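Local coordinates for conserved membrane protein (Chlamydia abortus, PDB 6GZU), which combines deubiquitinating and acetyltransferase activities as a secreted Chlamydia effector of the CE clan and induces Golgi fragmentation, at residues I28-K33 against K214-P219; Y103-H108 against N155-R160. All blocks are in the same frame, centred on the assembly; numbering follows the deposited sequence. Where two conformers were deposited one is given.

Contact 1 of 2, residues I28-K33 against K214-P219; sequences IRLSEK and KYLDNP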
loop_
_atom_site.group_PDB
_atom_site.type_symbol
_atom_site.label_atom_id
_atom_site.label_comp_id
_atom_site.label_asym_id
_atom_site.label_seq_id
_atom_site.Cartn_x
_atom_site.Cartn_y
_atom_site.Cartn_z
ATOM N N ILE A 28 0.385 10.419 -2.465
ATOM C CA ILE A 28 1.214 11.421 -3.114
ATOM C C ILE A 28 1.469 12.604 -2.168
ATOM O O ILE A 28 2.605 13.118 -2.075
ATOM C CB ILE A 28 0.570 11.928 -4.448
ATOM C CG1 ILE A 28 0.612 10.834 -5.527
ATOM C CG2 ILE A 28 1.248 13.226 -4.976
ATOM C CD1 ILE A 28 2.062 10.422 -5.950
ATOM N N ARG A 29 0.425 13.059 -1.473
ATOM C CA ARG A 29 0.588 14.094 -0.446
ATOM C C ARG A 29 1.672 13.675 0.575
ATOM O O ARG A 29 2.597 14.441 0.861
ATOM C CB ARG A 29 -0.753 14.322 0.230
ATOM C CG ARG A 29 -0.822 15.347 1.306
ATOM C CD ARG A 29 -2.284 15.437 1.823
ATOM N NE ARG A 29 -3.234 15.981 0.862
ATOM C CZ ARG A 29 -4.304 15.370 0.340
ATOM N NH1 ARG A 29 -4.640 14.114 0.662
ATOM N NH2 ARG A 29 -5.046 16.033 -0.553
ATOM N N LEU A 30 1.577 12.447 1.078
ATOM C CA LEU A 30 2.578 11.931 2.011
ATOM C C LEU A 30 3.959 11.841 1.399
ATOM O O LEU A 30 4.954 12.089 2.085
ATOM C CB LEU A 30 2.149 10.562 2.569
ATOM C CG LEU A 30 0.991 10.704 3.545
ATOM C CD1 LEU A 30 0.458 9.314 3.881
ATOM C CD2 LEU A 30 1.406 11.437 4.791
ATOM N N SER A 31 4.040 11.514 0.113
ATOM C CA SER A 31 5.346 11.395 -0.542
ATOM C C SER A 31 6.041 12.733 -0.637
ATOM O O SER A 31 7.254 12.764 -0.783
ATOM C CB SER A 31 5.226 10.761 -1.937
ATOM O OG SER A 31 4.787 11.725 -2.890
ATOM N N GLU A 32 5.307 13.843 -0.529
ATOM C CA GLU A 32 5.915 15.164 -0.565
ATOM C C GLU A 32 6.549 15.478 0.784
ATOM O O GLU A 32 7.498 16.252 0.872
ATOM C CB GLU A 32 4.888 16.249 -0.950
ATOM C CG GLU A 32 4.379 16.041 -2.353
ATOM C CD GLU A 32 3.618 17.216 -2.919
ATOM O OE1 GLU A 32 3.163 18.135 -2.164
ATOM O OE2 GLU A 32 3.477 17.200 -4.160
ATOM N N LYS A 33 6.011 14.872 1.837
ATOM C CA LYS A 33 6.560 15.056 3.176
ATOM C C LYS A 33 7.670 14.044 3.480
ATOM O O LYS A 33 8.653 14.371 4.179
ATOM C CB LYS A 33 5.438 14.876 4.186
ATOM C CG LYS A 33 5.894 14.957 5.607
ATOM C CD LYS A 33 4.723 14.905 6.545
ATOM C CE LYS A 33 5.223 15.068 7.966
ATOM N NZ LYS A 33 4.236 14.601 8.985
ATOM N N LYS A 214 0.318 8.439 10.122
ATOM C CA LYS A 214 0.914 8.326 11.433
ATOM C C LYS A 214 2.091 7.374 11.477
ATOM O O LYS A 214 3.052 7.627 12.191
ATOM C CB LYS A 214 -0.164 7.851 12.399
ATOM C CG LYS A 214 -1.408 8.711 12.386
ATOM C CD LYS A 214 -1.406 9.641 13.522
ATOM C CE LYS A 214 -2.701 10.428 13.503
ATOM N NZ LYS A 214 -2.626 11.716 14.218
ATOM N N TYR A 215 2.002 6.276 10.736
ATOM C CA TYR A 215 3.093 5.288 10.664
ATOM C C TYR A 215 4.372 5.934 10.188
ATOM O O TYR A 215 5.458 5.583 10.678
ATOM C CB TYR A 215 2.707 4.115 9.739
ATOM C CG TYR A 215 3.802 3.124 9.459
ATOM C CD1 TYR A 215 4.680 3.325 8.406
ATOM C CD2 TYR A 215 3.947 1.964 10.226
ATOM C CE1 TYR A 215 5.693 2.417 8.138
ATOM C CE2 TYR A 215 4.974 1.073 9.971
ATOM C CZ TYR A 215 5.848 1.309 8.930
ATOM O OH TYR A 215 6.864 0.423 8.626
ATOM N N LEU A 216 4.273 6.829 9.204
ATOM C CA LEU A 216 5.482 7.420 8.630
ATOM C C LEU A 216 6.183 8.372 9.620
ATOM O O LEU A 216 7.392 8.644 9.495
ATOM C CB LEU A 216 5.158 8.148 7.293
ATOM C CG LEU A 216 4.816 7.178 6.135
ATOM C CD1 LEU A 216 4.288 7.954 4.940
ATOM C CD2 LEU A 216 6.058 6.342 5.705
ATOM N N ASP A 217 5.430 8.902 10.591
ATOM C CA ASP A 217 6.044 9.674 11.680
ATOM C C ASP A 217 6.517 8.809 12.849
ATOM O O ASP A 217 7.430 9.180 13.572
ATOM C CB ASP A 217 5.095 10.764 12.184
ATOM C CG ASP A 217 4.965 11.923 11.188
ATOM O OD1 ASP A 217 5.921 12.186 10.430
ATOM O OD2 ASP A 217 3.910 12.556 11.155
ATOM N N ASN A 218 5.897 7.653 13.003
ATOM C CA ASN A 218 6.231 6.722 14.090
ATOM C C ASN A 218 5.840 5.310 13.686
ATOM O O ASN A 218 4.677 4.956 13.730
ATOM C CB ASN A 218 5.467 7.112 15.363
ATOM C CG ASN A 218 5.608 6.084 16.471
ATOM O OD1 ASN A 218 6.472 5.188 16.431
ATOM N ND2 ASN A 218 4.738 6.205 17.476
ATOM N N PRO A 219 6.798 4.493 13.245
ATOM C CA PRO A 219 6.408 3.169 12.726
ATOM C C PRO A 219 5.883 2.220 13.776
ATOM O O PRO A 219 5.349 1.175 13.412
ATOM C CB PRO A 219 7.701 2.606 12.140
ATOM C CG PRO A 219 8.767 3.390 12.847
ATOM C CD PRO A 219 8.221 4.770 13.049
#
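Lys33 and Asp217 close a salt bridge between the C-terminal parts of helices 20-33 and 204-217. The lysine reaches out at full length: CG lies opposite the backbone N (chi1 176°) and every later torsion is extended as well, a shape that carries the chain straight from the helix surface and delivers its ammonium to the carboxylate. NZ stands 3.0 Å from Asp217 OD2, meeting the lone pair on the side of the other oxygen, and keeps a weak bond of 3.3 Å to Asp217 OD1. The grip is therefore forked but uneven. Asp217 answers with a short side chain, CG beside its backbone N, whose carboxylate comes nearer to the other helix than the direction of its CB would suggest, and the two side chains meet at about a right angle. A long flexible base and a short acid suit this place, since the lysine alone can span most of the gap.

Beside the ion pair, Leu30 and Leu216 face each other, both side chains leaving the backbone toward the partner helix. They have nearly the same shape, with CG opposite the carbonyl carbon (chi1 -72° and -71°). One methyl, Leu216 CD1, does the touching: it lies 4.1 Å from Leu30 CB and 4.2 Å from Leu30 CD1, a light apolar contact to which Leu37 of strand 37-38 adds a shared surface. Leucine suits both positions because its branched end can meet the facing helix and the strand together.

The chemistry is graded from inside to outside: a buried Leu30 against a partly exposed Leu216, then opposite charges at the solvent-exposed surface. There the ion pair links the ends of the two helices, its attraction probably screened in part by water.

Contact 2 of 2, residues Y103-H108 against N155-R160; sequences YPLWHH and NFINNR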
loop_
_atom_site.group_PDB
_atom_site.type_symbol
_atom_site.label_atom_id
_atom_site.label_comp_id
_atom_site.label_asym_id
_atom_site.label_seq_id
_atom_site.Cartn_x
_atom_site.Cartn_y
_atom_site.Cartn_z
ATOM N N TYR A 103 1.139 -0.047 -0.274
ATOM C CA TYR A 103 0.252 -0.499 -1.331
ATOM C C TYR A 103 -1.174 -0.600 -0.871
ATOM O O TYR A 103 -1.525 -1.440 -0.028
ATOM C CB TYR A 103 0.644 -1.942 -1.734
ATOM C CG TYR A 103 2.007 -2.039 -2.367
ATOM C CD1 TYR A 103 3.171 -2.094 -1.577
ATOM C CD2 TYR A 103 2.136 -1.988 -3.753
ATOM C CE1 TYR A 103 4.432 -2.136 -2.191
ATOM C CE2 TYR A 103 3.383 -2.005 -4.381
ATOM C CZ TYR A 103 4.520 -2.052 -3.603
ATOM O OH TYR A 103 5.740 -2.082 -4.249
ATOM N N PRO A 104 -2.045 0.202 -1.476
ATOM C CA PRO A 104 -3.497 -0.005 -1.255
ATOM C C PRO A 104 -3.877 -1.357 -1.841
ATOM O O PRO A 104 -3.483 -1.700 -2.978
ATOM C CB PRO A 104 -4.139 1.143 -2.068
ATOM C CG PRO A 104 -3.017 2.208 -2.121
ATOM C CD PRO A 104 -1.746 1.418 -2.259
ATOM N N LEU A 105 -4.638 -2.143 -1.085
ATOM C CA LEU A 105 -4.979 -3.498 -1.473
ATOM C C LEU A 105 -6.501 -3.629 -1.398
ATOM O O LEU A 105 -7.076 -3.415 -0.325
ATOM C CB LEU A 105 -4.234 -4.522 -0.583
ATOM C CG LEU A 105 -4.218 -5.986 -1.042
ATOM C CD1 LEU A 105 -3.133 -6.819 -0.428
ATOM C CD2 LEU A 105 -5.544 -6.599 -0.541
ATOM N N TRP A 106 -7.105 -4.010 -2.521
ATOM C CA TRP A 106 -8.554 -4.107 -2.721
ATOM C C TRP A 106 -8.980 -5.557 -2.550
ATOM O O TRP A 106 -8.302 -6.463 -3.016
ATOM C CB TRP A 106 -8.875 -3.679 -4.145
ATOM C CG TRP A 106 -10.320 -3.557 -4.423
ATOM C CD1 TRP A 106 -11.072 -2.418 -4.324
ATOM C CD2 TRP A 106 -11.216 -4.591 -4.898
ATOM N NE1 TRP A 106 -12.384 -2.679 -4.681
ATOM C CE2 TRP A 106 -12.498 -3.997 -5.040
ATOM C CE3 TRP A 106 -11.065 -5.954 -5.207
ATOM C CZ2 TRP A 106 -13.606 -4.717 -5.474
ATOM C CZ3 TRP A 106 -12.190 -6.680 -5.629
ATOM C CH2 TRP A 106 -13.429 -6.057 -5.766
ATOM N N HIS A 107 -10.105 -5.789 -1.854
ATOM C CA HIS A 107 -10.613 -7.144 -1.637
ATOM C C HIS A 107 -12.115 -7.229 -1.682
ATOM O O HIS A 107 -12.795 -6.318 -1.235
ATOM C CB HIS A 107 -10.151 -7.682 -0.278
ATOM C CG HIS A 107 -10.434 -9.136 -0.099
ATOM N ND1 HIS A 107 -9.784 -10.105 -0.837
ATOM C CD2 HIS A 107 -11.289 -9.795 0.734
ATOM C CE1 HIS A 107 -10.232 -11.303 -0.473
ATOM N NE2 HIS A 107 -11.137 -11.143 0.480
ATOM N N HIS A 108 -12.605 -8.363 -2.157
ATOM C CA HIS A 108 -14.018 -8.706 -2.044
ATOM C C HIS A 108 -14.056 -10.188 -1.735
ATOM O O HIS A 108 -13.384 -10.982 -2.396
ATOM C CB HIS A 108 -14.763 -8.443 -3.341
ATOM C CG HIS A 108 -16.247 -8.510 -3.174
ATOM N ND1 HIS A 108 -16.931 -9.700 -3.060
ATOM C CD2 HIS A 108 -17.176 -7.528 -3.075
ATOM C CE1 HIS A 108 -18.221 -9.451 -2.914
ATOM N NE2 HIS A 108 -18.399 -8.139 -2.924
ATOM N N ASN A 155 -9.982 -8.467 10.361
ATOM C CA ASN A 155 -9.930 -9.767 9.685
ATOM C C ASN A 155 -10.887 -9.903 8.528
ATOM O O ASN A 155 -11.425 -10.955 8.297
ATOM C CB ASN A 155 -10.078 -10.933 10.650
ATOM C CG ASN A 155 -8.839 -11.148 11.426
ATOM O OD1 ASN A 155 -7.818 -11.701 10.908
ATOM N ND2 ASN A 155 -8.858 -10.673 12.658
ATOM N N PHE A 156 -11.099 -8.813 7.816
ATOM C CA PHE A 156 -11.957 -8.873 6.650
ATOM C C PHE A 156 -11.471 -9.844 5.579
ATOM O O PHE A 156 -12.291 -10.524 4.954
ATOM C CB PHE A 156 -12.079 -7.489 6.048
ATOM C CG PHE A 156 -13.148 -7.369 4.984
ATOM C CD1 PHE A 156 -12.850 -7.673 3.651
ATOM C CD2 PHE A 156 -14.433 -6.945 5.286
ATOM C CE1 PHE A 156 -13.788 -7.559 2.648
ATOM C CE2 PHE A 156 -15.368 -6.835 4.291
ATOM C CZ PHE A 156 -15.077 -7.154 2.968
ATOM N N ILE A 157 -10.156 -9.910 5.355
ATOM C CA ILE A 157 -9.638 -10.827 4.374
ATOM C C ILE A 157 -9.301 -12.173 5.021
ATOM O O ILE A 157 -8.571 -12.236 6.026
ATOM C CB ILE A 157 -8.360 -10.288 3.687
ATOM C CG1 ILE A 157 -8.568 -8.836 3.223
ATOM C CG2 ILE A 157 -7.957 -11.207 2.509
ATOM C CD1 ILE A 157 -7.369 -8.346 2.377
ATOM N N ASN A 158 -9.856 -13.258 4.489
ATOM C CA ASN A 158 -9.571 -14.558 5.075
ATOM C C ASN A 158 -8.077 -14.799 5.169
ATOM O O ASN A 158 -7.333 -14.481 4.228
ATOM C CB ASN A 158 -10.174 -15.672 4.244
ATOM C CG ASN A 158 -10.283 -16.957 5.018
ATOM O OD1 ASN A 158 -9.303 -17.645 5.292
ATOM N ND2 ASN A 158 -11.498 -17.263 5.418
ATOM N N ASN A 159 -7.607 -15.351 6.300
ATOM C CA ASN A 159 -6.176 -15.609 6.463
ATOM C C ASN A 159 -5.619 -16.476 5.342
ATOM O O ASN A 159 -4.434 -16.339 4.967
ATOM C CB ASN A 159 -5.891 -16.352 7.763
ATOM C CG ASN A 159 -5.945 -15.486 8.974
ATOM O OD1 ASN A 159 -5.948 -14.279 8.882
ATOM N ND2 ASN A 159 -5.989 -16.115 10.152
ATOM N N ARG A 160 -6.446 -17.376 4.826
ATOM C CA ARG A 160 -6.047 -18.265 3.727
ATOM C C ARG A 160 -5.631 -17.529 2.466
ATOM O O ARG A 160 -4.861 -18.083 1.633
ATOM C CB ARG A 160 -7.161 -19.293 3.422
ATOM C CG ARG A 160 -7.387 -20.301 4.539
ATOM C CD ARG A 160 -8.579 -21.258 4.267
HETATM O O HOH W 1 -11.918 -13.202 2.252
#
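Ile157 packs its side chain over one face of the His107 imidazole. Its CG2 methyl sits almost over the middle of the ring, 3.8 Å from the centroid and 11° off the normal, a CH-pi contact. CG1 lies over the same face at its CG end, 3.8 Å from His107 CG, and CD1 continues to Leu105 CD2 at 3.9 Å. A beta-branched residue suits this place because its two arms can cover the ring and the neighbouring leucine together.

Phe156 meets the imidazole edge to edge, CE1 near the plane of the histidine ring and His107 CD2 near that of the phenyl ring, 3.9 Å apart. Phe156 also touches His134, and its N bonds Asp151; with Cys204 these two probably form the Cys-His-Asp triad of a CE-clan cysteine peptidase. Beside the ring nitrogen a water joins His107 NE2 (2.8 Å) to Asn158 N (3.0 Å), accepting from the latter. Asn158 is the N-cap of helix 159-174, its OD1 receiving Arg160 N.

The contact thus fastens the end of strand 100-107 to the loop entering helix 159-174, whose Leu161 and Ile162 add to the packing, while Met117 of helix 114-124 touches His107.

The two contacts lie on opposite sides of the chain's centre, their centres about 22 Å apart and their nearest atoms about 9 Å apart, so they do not touch. In sequence, 28-33 comes first, then 103-108 and 155-160, and 214-219 last: contact 2 falls wholly within the long span that contact 1 brings together. Contact 1 joins two helices, whereas contact 2 joins a strand to a helix entrance. They are related through the mixed sheet, since strand 37-38, packed against both leucines of contact 1, is the parallel neighbour of strand 100-107. Both belong to the catalytic part of the longer effector, away from the zinc: contact 1 is plain helix packing, contact 2 borders the probable triad.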